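Local coordinates for ApeI dehydratase-like domain-containing protein (Pectobacterium atrosepticum, PDB 3ESI) that is of unknown function but carries a hotdog-fold domain of the ApeI dehydratase-like family, so it may act on acyl thioesters, at residues K94-F99 and S114-L119. Residues are numbered along the deposited sequence; the frame is centred on the assembly and turned at random.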
loop_
_atom_site.group_PDB
_atom_site.type_symbol
_atom_site.label_atom_id
_atom_site.label_comp_id
_atom_site.label_asym_id
_atom_site.label_seq_id
_atom_site.Cartn_x
_atom_site.Cartn_y
_atom_site.Cartn_z
ATOM N N LYS A 94 33.734 -5.822 -4.332
ATOM C CA LYS A 94 32.687 -6.622 -3.703
ATOM C C LYS A 94 31.378 -6.531 -4.493
ATOM O O LYS A 94 30.374 -7.148 -4.128
ATOM C CB LYS A 94 32.433 -6.135 -2.276
ATOM C CG LYS A 94 33.667 -6.014 -1.418
ATOM C CD LYS A 94 33.338 -5.266 -0.139
ATOM C CE LYS A 94 34.590 -4.932 0.651
ATOM N NZ LYS A 94 34.277 -4.017 1.785
ATOM N N GLN A 95 31.394 -5.760 -5.574
ATOM C CA GLN A 95 30.198 -5.584 -6.388
ATOM C C GLN A 95 29.008 -5.112 -5.534
ATOM O O GLN A 95 27.865 -5.523 -5.748
ATOM C CB GLN A 95 29.867 -6.896 -7.095
ATOM C CG GLN A 95 30.898 -7.303 -8.133
ATOM C CD GLN A 95 30.511 -8.574 -8.869
ATOM O OE1 GLN A 95 31.063 -8.892 -9.925
ATOM N NE2 GLN A 95 29.563 -9.311 -8.308
ATOM N N SER A 96 29.293 -4.240 -4.569
ATOM C CA SER A 96 28.275 -3.705 -3.677
ATOM C C SER A 96 28.056 -2.208 -3.839
ATOM O O SER A 96 28.999 -1.416 -3.859
ATOM C CB SER A 96 28.629 -4.000 -2.219
ATOM O OG SER A 96 28.347 -5.350 -1.894
ATOM N N LEU A 97 26.789 -1.835 -3.945
ATOM C CA LEU A 97 26.406 -0.449 -4.096
ATOM C C LEU A 97 25.716 -0.052 -2.814
ATOM O O LEU A 97 24.720 -0.657 -2.420
ATOM C CB LEU A 97 25.460 -0.300 -5.286
ATOM C CG LEU A 97 24.908 1.076 -5.669
ATOM C CD1 LEU A 97 23.933 1.548 -4.614
ATOM C CD2 LEU A 97 26.045 2.068 -5.833
ATOM N N THR A 98 26.273 0.949 -2.152
ATOM C CA THR A 98 25.712 1.456 -0.911
ATOM C C THR A 98 25.051 2.811 -1.177
ATOM O O THR A 98 25.609 3.656 -1.870
ATOM C CB THR A 98 26.814 1.594 0.155
ATOM O OG1 THR A 98 27.047 0.309 0.742
ATOM C CG2 THR A 98 26.418 2.577 1.232
ATOM N N PHE A 99 23.854 3.010 -0.642
ATOM C CA PHE A 99 23.154 4.262 -0.851
ATOM C C PHE A 99 22.621 4.818 0.451
ATOM O O PHE A 99 22.446 4.090 1.426
ATOM C CB PHE A 99 21.996 4.070 -1.832
ATOM C CG PHE A 99 20.837 3.323 -1.259
ATOM C CD1 PHE A 99 19.907 3.970 -0.453
ATOM C CD2 PHE A 99 20.667 1.966 -1.528
ATOM C CE1 PHE A 99 18.813 3.276 0.083
ATOM C CE2 PHE A 99 19.580 1.262 -1.000
ATOM C CZ PHE A 99 18.649 1.918 -0.192
ATOM N N SER A 114 18.437 3.802 3.800
ATOM C CA SER A 114 19.784 3.443 3.378
ATOM C C SER A 114 19.783 1.966 3.072
ATOM O O SER A 114 18.844 1.264 3.439
ATOM C CB SER A 114 20.785 3.741 4.492
ATOM O OG SER A 114 20.362 3.182 5.731
ATOM N N GLY A 115 20.814 1.486 2.390
ATOM C CA GLY A 115 20.848 0.072 2.097
ATOM C C GLY A 115 21.998 -0.350 1.230
ATOM O O GLY A 115 22.748 0.494 0.738
ATOM N N LYS A 116 22.139 -1.663 1.055
ATOM C CA LYS A 116 23.200 -2.218 0.227
ATOM C C LYS A 116 22.564 -3.078 -0.850
ATOM O O LYS A 116 21.694 -3.895 -0.577
ATOM C CB LYS A 116 24.175 -3.052 1.064
ATOM C CG LYS A 116 25.206 -3.803 0.220
ATOM C CD LYS A 116 26.489 -4.116 0.995
ATOM C CE LYS A 116 26.207 -4.847 2.298
ATOM N NZ LYS A 116 27.472 -5.175 3.020
ATOM N N ILE A 117 23.009 -2.882 -2.078
ATOM C CA ILE A 117 22.482 -3.616 -3.209
ATOM C C ILE A 117 23.625 -4.324 -3.930
ATOM O O ILE A 117 24.739 -3.794 -4.013
ATOM C CB ILE A 117 21.785 -2.640 -4.170
ATOM C CG1 ILE A 117 20.617 -1.972 -3.441
ATOM C CG2 ILE A 117 21.322 -3.354 -5.423
ATOM C CD1 ILE A 117 19.977 -0.867 -4.227
ATOM N N LYS A 118 23.361 -5.529 -4.428
ATOM C CA LYS A 118 24.374 -6.274 -5.157
ATOM C C LYS A 118 24.058 -6.058 -6.626
ATOM O O LYS A 118 22.891 -6.096 -7.008
ATOM C CB LYS A 118 24.292 -7.773 -4.830
ATOM C CG LYS A 118 24.445 -8.135 -3.347
ATOM C CD LYS A 118 25.865 -7.902 -2.822
ATOM C CE LYS A 118 26.885 -8.801 -3.518
ATOM N NZ LYS A 118 28.259 -8.560 -3.002
ATOM N N LEU A 119 25.085 -5.808 -7.437
ATOM C CA LEU A 119 24.899 -5.611 -8.877
ATOM C C LEU A 119 25.691 -6.682 -9.635
ATOM O O LEU A 119 26.564 -7.332 -9.060
ATOM C CB LEU A 119 25.382 -4.219 -9.306
ATOM C CG LEU A 119 24.827 -2.964 -8.607
ATOM C CD1 LEU A 119 25.361 -1.725 -9.334
ATOM C CD2 LEU A 119 23.300 -2.972 -8.600
#
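Residues S96-F99 run antiparallel to S114-L119, the short strand axes 4.7 Å apart, with L97 and I117 as a hydrogen-bonded pair flanked by S96-K118 and T98-K116 as non-hydrogen-bonded ones. These are the open ends of the hairpin formed by strands 96-105 and 108-121, in the antiparallel sheet of the hotdog fold that packs against helix 45-59. L97 and I117 exchange two backbone hydrogen bonds, F99 and G115 another two, and L119 N donates a hydrogen bond to Q95 O just before the strand begins, where Q95 and S96 form a G1 beta bulge opposite H91 of strand 83-91.

On the helix-facing side, the phenyl group of F99 lies across the glycine backbone. Its CG sits between the backbone N and the carbonyl carbon (chi1 73°), which places the ring over G115; G115 CA stands 4.0 Å from the ring centroid, a CH-pi contact over the face, and G115 N rides above the same ring, offset toward its rim. I117 approaches obliquely, its CD1 3.9 Å from F99 CE2. Diagonally across the strands, L97 CB lies against L119 CD1, while V52 of helix 45-59 packs on F99, L49 on I117, and M53 on both I117 and L119.

The other face, bearing S96, T98, K116 and K118, is polar. The aliphatic part of K116 passes beside S96, CD lying 3.6 Å from OG. K118 instead curls back, bent at both chi2 and chi3, and carries its ammonium across to the turn before strand 96-105. NZ makes a weak 3.4 Å hydrogen bond to S96 OG, at the start of the strand, and a shorter one of 2.8 Å to K94 O in the turn, almost in line with the carbonyl bond.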